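Probable 2-dehydropantoate 2-reductase (Bacillus subtilis, PDB 3EGO) probably catalyses the NADPH-dependent reduction of ketopantoate to pantoate, a step in the biosynthesis of pantothenate. Local coordinates at residues Ile5-Gly10 / Leu16-Leu21; Leu47-Glu52 / His163-Ile168. One frame throughout, in Å; residues are numbered along the deposited sequence.

Interaction 1: Ile5-Gly10 / Leu16-Leu21; sequences IGIIGG and LCAYYL
Ile7 lays its longer branch over one turn of the helix, against Cys17, Ala18 and Leu21. With CG1 anti to the carbonyl carbon (chi1 -50°) and a second bend at chi2, the branch reaches the helix at two places: CG1 lies over the methyl of Ala18, 4.0 Å from Ala18 CB, while CD1 turns toward Cys17, with Cys17 CB 3.9 Å away. The same Ile7 CD1 also meets Leu21 CD1 at 4.0 Å, the two side chains running at a slant to one another. Two residues earlier on the strand, Ile5 offers its short branch instead, with CG2 4.2 Å from Leu21 CD1, so one leucine methyl serves both isoleucines. All five touching residues are buried, and their side chains meet through apolar contacts, with no hydrogen bond between the segments. Small Ala18 is consistent with the close approach here, its CA 6.5 Å from Ile7 CA, and Val27 of the adjacent strand 26-30 touches both residues. The axes of the short segments, strand 5-8 and helix 16-21, run nearly antiparallel, at 164°, because the chain reverses between them through a glycine-rich turn. Gly9 and Gly10 in that turn belong to the NADP(+) site inferred by similarity, and strand, turn and helix form the opening of a beta-alpha-beta unit, as in the dinucleotide-binding Rossmann fold.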
loop_
_atom_site.group_PDB
_atom_site.type_symbol
_atom_site.label_atom_id
_atom_site.label_comp_id
_atom_site.label_asym_id
_atom_site.label_seq_id
_atom_site.Cartn_x
_atom_site.Cartn_y
_atom_site.Cartn_z
ATOM N N ILE A 5 -21.711 29.796 -22.017
ATOM C CA ILE A 5 -21.377 28.646 -21.170
ATOM C C ILE A 5 -20.127 28.932 -20.338
ATOM O O ILE A 5 -19.100 29.344 -20.880
ATOM C CB ILE A 5 -21.162 27.393 -22.072
ATOM C CG1 ILE A 5 -22.447 27.121 -22.844
ATOM C CG2 ILE A 5 -20.678 26.179 -21.235
ATOM C CD1 ILE A 5 -22.347 25.936 -23.877
ATOM N N GLY A 6 -20.208 28.741 -19.036
ATOM C CA GLY A 6 -18.986 28.780 -18.222
ATOM C C GLY A 6 -18.476 27.407 -17.887
ATOM O O GLY A 6 -19.223 26.543 -17.436
ATOM N N ILE A 7 -17.195 27.172 -18.153
ATOM C CA ILE A 7 -16.571 25.896 -17.805
ATOM C C ILE A 7 -15.852 26.129 -16.478
ATOM O O ILE A 7 -14.952 26.940 -16.420
ATOM C CB ILE A 7 -15.528 25.470 -18.884
ATOM C CG1 ILE A 7 -16.115 25.530 -20.332
ATOM C CG2 ILE A 7 -14.926 24.106 -18.506
ATOM C CD1 ILE A 7 -17.154 24.528 -20.585
ATOM N N ILE A 8 -16.244 25.443 -15.413
ATOM C CA ILE A 8 -15.571 25.630 -14.123
ATOM C C ILE A 8 -14.455 24.612 -14.026
ATOM O O ILE A 8 -14.705 23.398 -13.895
ATOM C CB ILE A 8 -16.499 25.452 -12.903
ATOM C CG1 ILE A 8 -17.863 26.151 -13.098
ATOM C CG2 ILE A 8 -15.767 25.885 -11.607
ATOM C CD1 ILE A 8 -17.818 27.638 -13.086
ATOM N N GLY A 9 -13.222 25.101 -14.103
ATOM C CA GLY A 9 -12.058 24.189 -14.073
ATOM C C GLY A 9 -11.246 24.281 -15.343
ATOM O O GLY A 9 -11.798 24.187 -16.454
ATOM N N GLY A 10 -9.928 24.446 -15.200
ATOM C CA GLY A 10 -9.075 24.567 -16.368
ATOM C C GLY A 10 -8.120 23.389 -16.547
ATOM O O GLY A 10 -7.041 23.564 -17.090
ATOM N N LEU A 16 -10.835 20.814 -22.833
ATOM C CA LEU A 16 -11.439 20.032 -23.931
ATOM C C LEU A 16 -12.871 20.517 -24.182
ATOM O O LEU A 16 -13.257 20.800 -25.332
ATOM C CB LEU A 16 -11.480 18.543 -23.521
ATOM C CG LEU A 16 -12.049 17.588 -24.591
ATOM C CD1 LEU A 16 -11.040 17.292 -25.613
ATOM C CD2 LEU A 16 -12.487 16.327 -23.887
ATOM N N CYS A 17 -13.663 20.662 -23.104
ATOM C CA CYS A 17 -15.035 21.129 -23.273
ATOM C C CYS A 17 -15.052 22.568 -23.798
ATOM O O CYS A 17 -15.876 22.934 -24.617
ATOM C CB CYS A 17 -15.776 21.109 -21.920
ATOM S SG CYS A 17 -16.120 19.438 -21.306
ATOM N N ALA A 18 -14.143 23.400 -23.293
ATOM C CA ALA A 18 -14.132 24.809 -23.718
ATOM C C ALA A 18 -13.835 24.887 -25.210
ATOM O O ALA A 18 -14.499 25.614 -25.912
ATOM C CB ALA A 18 -13.073 25.579 -22.911
ATOM N N TYR A 19 -12.858 24.121 -25.706
ATOM C CA TYR A 19 -12.573 24.162 -27.120
ATOM C C TYR A 19 -13.818 23.808 -27.976
ATOM O O TYR A 19 -14.259 24.534 -28.904
ATOM C CB TYR A 19 -11.388 23.241 -27.499
ATOM C CG TYR A 19 -11.263 23.273 -29.018
ATOM C CD1 TYR A 19 -10.651 24.357 -29.656
ATOM C CD2 TYR A 19 -11.854 22.287 -29.810
ATOM C CE1 TYR A 19 -10.596 24.421 -31.035
ATOM C CE2 TYR A 19 -11.811 22.343 -31.155
ATOM C CZ TYR A 19 -11.195 23.433 -31.768
ATOM O OH TYR A 19 -11.159 23.484 -33.139
ATOM N N TYR A 20 -14.429 22.688 -27.652
ATOM C CA TYR A 20 -15.439 22.206 -28.532
ATOM C C TYR A 20 -16.728 22.982 -28.401
ATOM O O TYR A 20 -17.420 23.176 -29.410
ATOM C CB TYR A 20 -15.639 20.693 -28.331
ATOM C CG TYR A 20 -14.607 19.833 -29.006
ATOM C CD1 TYR A 20 -13.660 19.133 -28.264
ATOM C CD2 TYR A 20 -14.609 19.682 -30.393
ATOM C CE1 TYR A 20 -12.731 18.310 -28.875
ATOM C CE2 TYR A 20 -13.693 18.867 -31.013
ATOM C CZ TYR A 20 -12.745 18.177 -30.238
ATOM O OH TYR A 20 -11.816 17.340 -30.850
ATOM N N LEU A 21 -17.070 23.437 -27.188
ATOM C CA LEU A 21 -18.326 24.203 -27.014
ATOM C C LEU A 21 -18.175 25.634 -27.579
ATOM O O LEU A 21 -19.133 26.214 -28.080
ATOM C CB LEU A 21 -18.761 24.258 -25.543
ATOM C CG LEU A 21 -19.165 22.862 -24.987
ATOM C CD1 LEU A 21 -19.332 22.862 -23.437
ATOM C CD2 LEU A 21 -20.445 22.380 -25.722
#

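Interaction 2: Leu47-Glu52 / His163-Ile168; sequences LYKGGE and HSDFPI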
loop_
_atom_site.group_PDB
_atom_site.type_symbol
_atom_site.label_atom_id
_atom_site.label_comp_id
_atom_site.label_asym_id
_atom_site.label_seq_id
_atom_site.Cartn_x
_atom_site.Cartn_y
_atom_site.Cartn_z
ATOM N N LEU A 47 -6.059 22.991 -29.205
ATOM C CA LEU A 47 -6.378 21.587 -29.041
ATOM C C LEU A 47 -5.590 20.829 -30.065
ATOM O O LEU A 47 -5.581 21.212 -31.251
ATOM C CB LEU A 47 -7.874 21.354 -29.248
ATOM C CG LEU A 47 -8.224 19.864 -29.164
ATOM C CD1 LEU A 47 -9.339 19.635 -28.125
ATOM C CD2 LEU A 47 -8.628 19.428 -30.530
ATOM N N TYR A 48 -4.925 19.768 -29.611
ATOM C CA TYR A 48 -4.141 18.878 -30.469
ATOM C C TYR A 48 -4.945 17.601 -30.696
ATOM O O TYR A 48 -5.531 17.021 -29.755
ATOM C CB TYR A 48 -2.811 18.523 -29.799
ATOM C CG TYR A 48 -1.867 19.677 -29.491
ATOM C CD1 TYR A 48 -0.682 19.838 -30.199
ATOM C CD2 TYR A 48 -2.148 20.585 -28.466
ATOM C CE1 TYR A 48 0.201 20.905 -29.896
ATOM C CE2 TYR A 48 -1.307 21.629 -28.170
ATOM C CZ TYR A 48 -0.129 21.791 -28.880
ATOM O OH TYR A 48 0.711 22.837 -28.566
ATOM N N LYS A 49 -5.021 17.158 -31.940
ATOM C CA LYS A 49 -5.762 15.970 -32.199
ATOM C C LYS A 49 -5.084 15.298 -33.343
ATOM O O LYS A 49 -5.252 15.715 -34.500
ATOM C CB LYS A 49 -7.208 16.256 -32.532
ATOM C CG LYS A 49 -8.048 15.029 -32.567
ATOM C CD LYS A 49 -9.498 15.417 -32.584
ATOM C CE LYS A 49 -9.798 16.399 -33.749
ATOM N NZ LYS A 49 -10.990 17.313 -33.459
ATOM N N GLY A 50 -4.318 14.277 -32.976
ATOM C CA GLY A 50 -3.614 13.387 -33.896
ATOM C C GLY A 50 -2.949 14.050 -35.083
ATOM O O GLY A 50 -3.159 13.634 -36.237
ATOM N N GLY A 51 -2.108 15.046 -34.831
ATOM C CA GLY A 51 -1.405 15.689 -35.970
ATOM C C GLY A 51 -1.981 17.031 -36.405
ATOM O O GLY A 51 -1.307 17.828 -37.078
ATOM N N GLU A 52 -3.226 17.290 -36.023
ATOM C CA GLU A 52 -3.812 18.595 -36.232
ATOM C C GLU A 52 -3.767 19.439 -34.951
ATOM O O GLU A 52 -3.823 18.929 -33.822
ATOM C CB GLU A 52 -5.235 18.476 -36.756
ATOM C CG GLU A 52 -5.336 17.701 -38.072
ATOM C CD GLU A 52 -6.754 17.526 -38.535
ATOM O OE1 GLU A 52 -7.514 16.758 -37.892
ATOM O OE2 GLU A 52 -7.117 18.152 -39.546
ATOM N N HIS A 163 -19.482 19.306 -32.620
ATOM C CA HIS A 163 -18.434 18.754 -33.506
ATOM C C HIS A 163 -18.556 17.240 -33.551
ATOM O O HIS A 163 -18.849 16.615 -32.543
ATOM C CB HIS A 163 -17.037 19.122 -32.996
ATOM C CG HIS A 163 -15.949 18.905 -34.001
ATOM N ND1 HIS A 163 -15.441 17.663 -34.287
ATOM C CD2 HIS A 163 -15.284 19.775 -34.794
ATOM C CE1 HIS A 163 -14.502 17.770 -35.211
ATOM N NE2 HIS A 163 -14.371 19.049 -35.521
ATOM N N SER A 164 -18.259 16.633 -34.697
ATOM C CA SER A 164 -18.376 15.196 -34.827
ATOM C C SER A 164 -17.564 14.489 -33.759
ATOM O O SER A 164 -17.914 13.390 -33.330
ATOM C CB SER A 164 -17.896 14.760 -36.214
ATOM O OG SER A 164 -18.726 15.347 -37.199
ATOM N N ASP A 165 -16.471 15.117 -33.310
ATOM C CA ASP A 165 -15.562 14.416 -32.397
ATOM C C ASP A 165 -15.857 14.707 -30.945
ATOM O O ASP A 165 -15.159 14.173 -30.077
ATOM C CB ASP A 165 -14.089 14.748 -32.673
ATOM C CG ASP A 165 -13.590 14.214 -34.015
ATOM O OD1 ASP A 165 -13.930 13.079 -34.399
ATOM O OD2 ASP A 165 -12.791 14.922 -34.630
ATOM N N PHE A 166 -16.905 15.509 -30.708
ATOM C CA PHE A 166 -17.375 15.889 -29.401
ATOM C C PHE A 166 -18.854 15.509 -29.268
ATOM O O PHE A 166 -19.650 16.341 -28.987
ATOM C CB PHE A 166 -17.214 17.419 -29.162
ATOM C CG PHE A 166 -17.170 17.818 -27.692
ATOM C CD1 PHE A 166 -16.119 17.393 -26.842
ATOM C CD2 PHE A 166 -18.194 18.617 -27.150
ATOM C CE1 PHE A 166 -16.107 17.778 -25.453
ATOM C CE2 PHE A 166 -18.183 19.009 -25.797
ATOM C CZ PHE A 166 -17.141 18.574 -24.943
ATOM N N PRO A 167 -19.220 14.247 -29.552
ATOM C CA PRO A 167 -20.656 13.942 -29.410
ATOM C C PRO A 167 -21.144 13.972 -27.966
ATOM O O PRO A 167 -20.377 13.674 -27.018
ATOM C CB PRO A 167 -20.766 12.512 -29.978
ATOM C CG PRO A 167 -19.429 11.945 -29.739
ATOM C CD PRO A 167 -18.467 13.077 -30.028
ATOM N N ILE A 168 -22.423 14.281 -27.796
ATOM C CA ILE A 168 -23.005 14.355 -26.484
ATOM C C ILE A 168 -24.340 13.608 -26.500
ATOM O O ILE A 168 -25.172 13.851 -27.402
ATOM C CB ILE A 168 -23.194 15.830 -26.058
ATOM C CG1 ILE A 168 -21.807 16.493 -25.934
ATOM C CG2 ILE A 168 -23.853 15.894 -24.707
ATOM C CD1 ILE A 168 -21.857 18.044 -25.657
#
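Lys49 and Asp165 reach across to each other with their side chains running obliquely, and the lysine ammonium arrives beside one carboxylate oxygen. Lys49 NZ stands 3.2 Å from Asp165 OD2, a salt bridge whose hydrogen bond is weak. The lysine leaves the strand with CG anti to the backbone N (chi1 -170°) and then bends at chi3 (54°), a kink that also brings its methylene CE to 3.5 Å from Asp165 OD2. His163 approaches the lysine from the opposite direction: its CE1 is 4.0 Å from Lys49 NZ, a grazing contact. The imidazole does more for its own loop, since Asp165 N donates to His163 ND1 at 2.9 Å, nearly straight at 164° and within the ring plane. This bond ties the histidine's rotation to the type I turn from His163 to Phe166, the turn that carries the carboxylate. The ammonium has a stronger polar partner in Tyr20 OH, to which it is hydrogen-bonded, so the salt bridge is a second attachment of the same nitrogen. Shortening Lys49 to an alanine is likely to leave the Asp165 carboxylate without this positive mate and Tyr20 OH without one of its hydrogen-bond partners. Lys49 ends strand 45-49 and begins a type I' turn through Gly50 and Gly51 into strand 52-61, while the other segment lies in the loop leading to strand 168-170; Tyr20 of helix 12-22 sits between them, its ring edge-to-face with His163 and nearly parallel to that of Phe166.

Overall arrangement
Helix 12-22 supplies one side of interaction 1, and its Tyr20 and Cys17 touch residues of interaction 2. The two centres lie about 14 Å apart, on the same side of the chain's centre, and both contacts reach the same mixed sheet. Interaction 1 closes before interaction 2 opens. The first is local, buried and apolar, within a beta-alpha-beta unit; the second, at the surface, joins segments 111 residues apart. The helix links them: Tyr20 meets Lys49, and Cys17 CA lies 3.7 Å from Phe166 CZ. The loop 163-168 is thereby held against the helix whose N-terminal end, with the glycines before it, probably binds the cofactor.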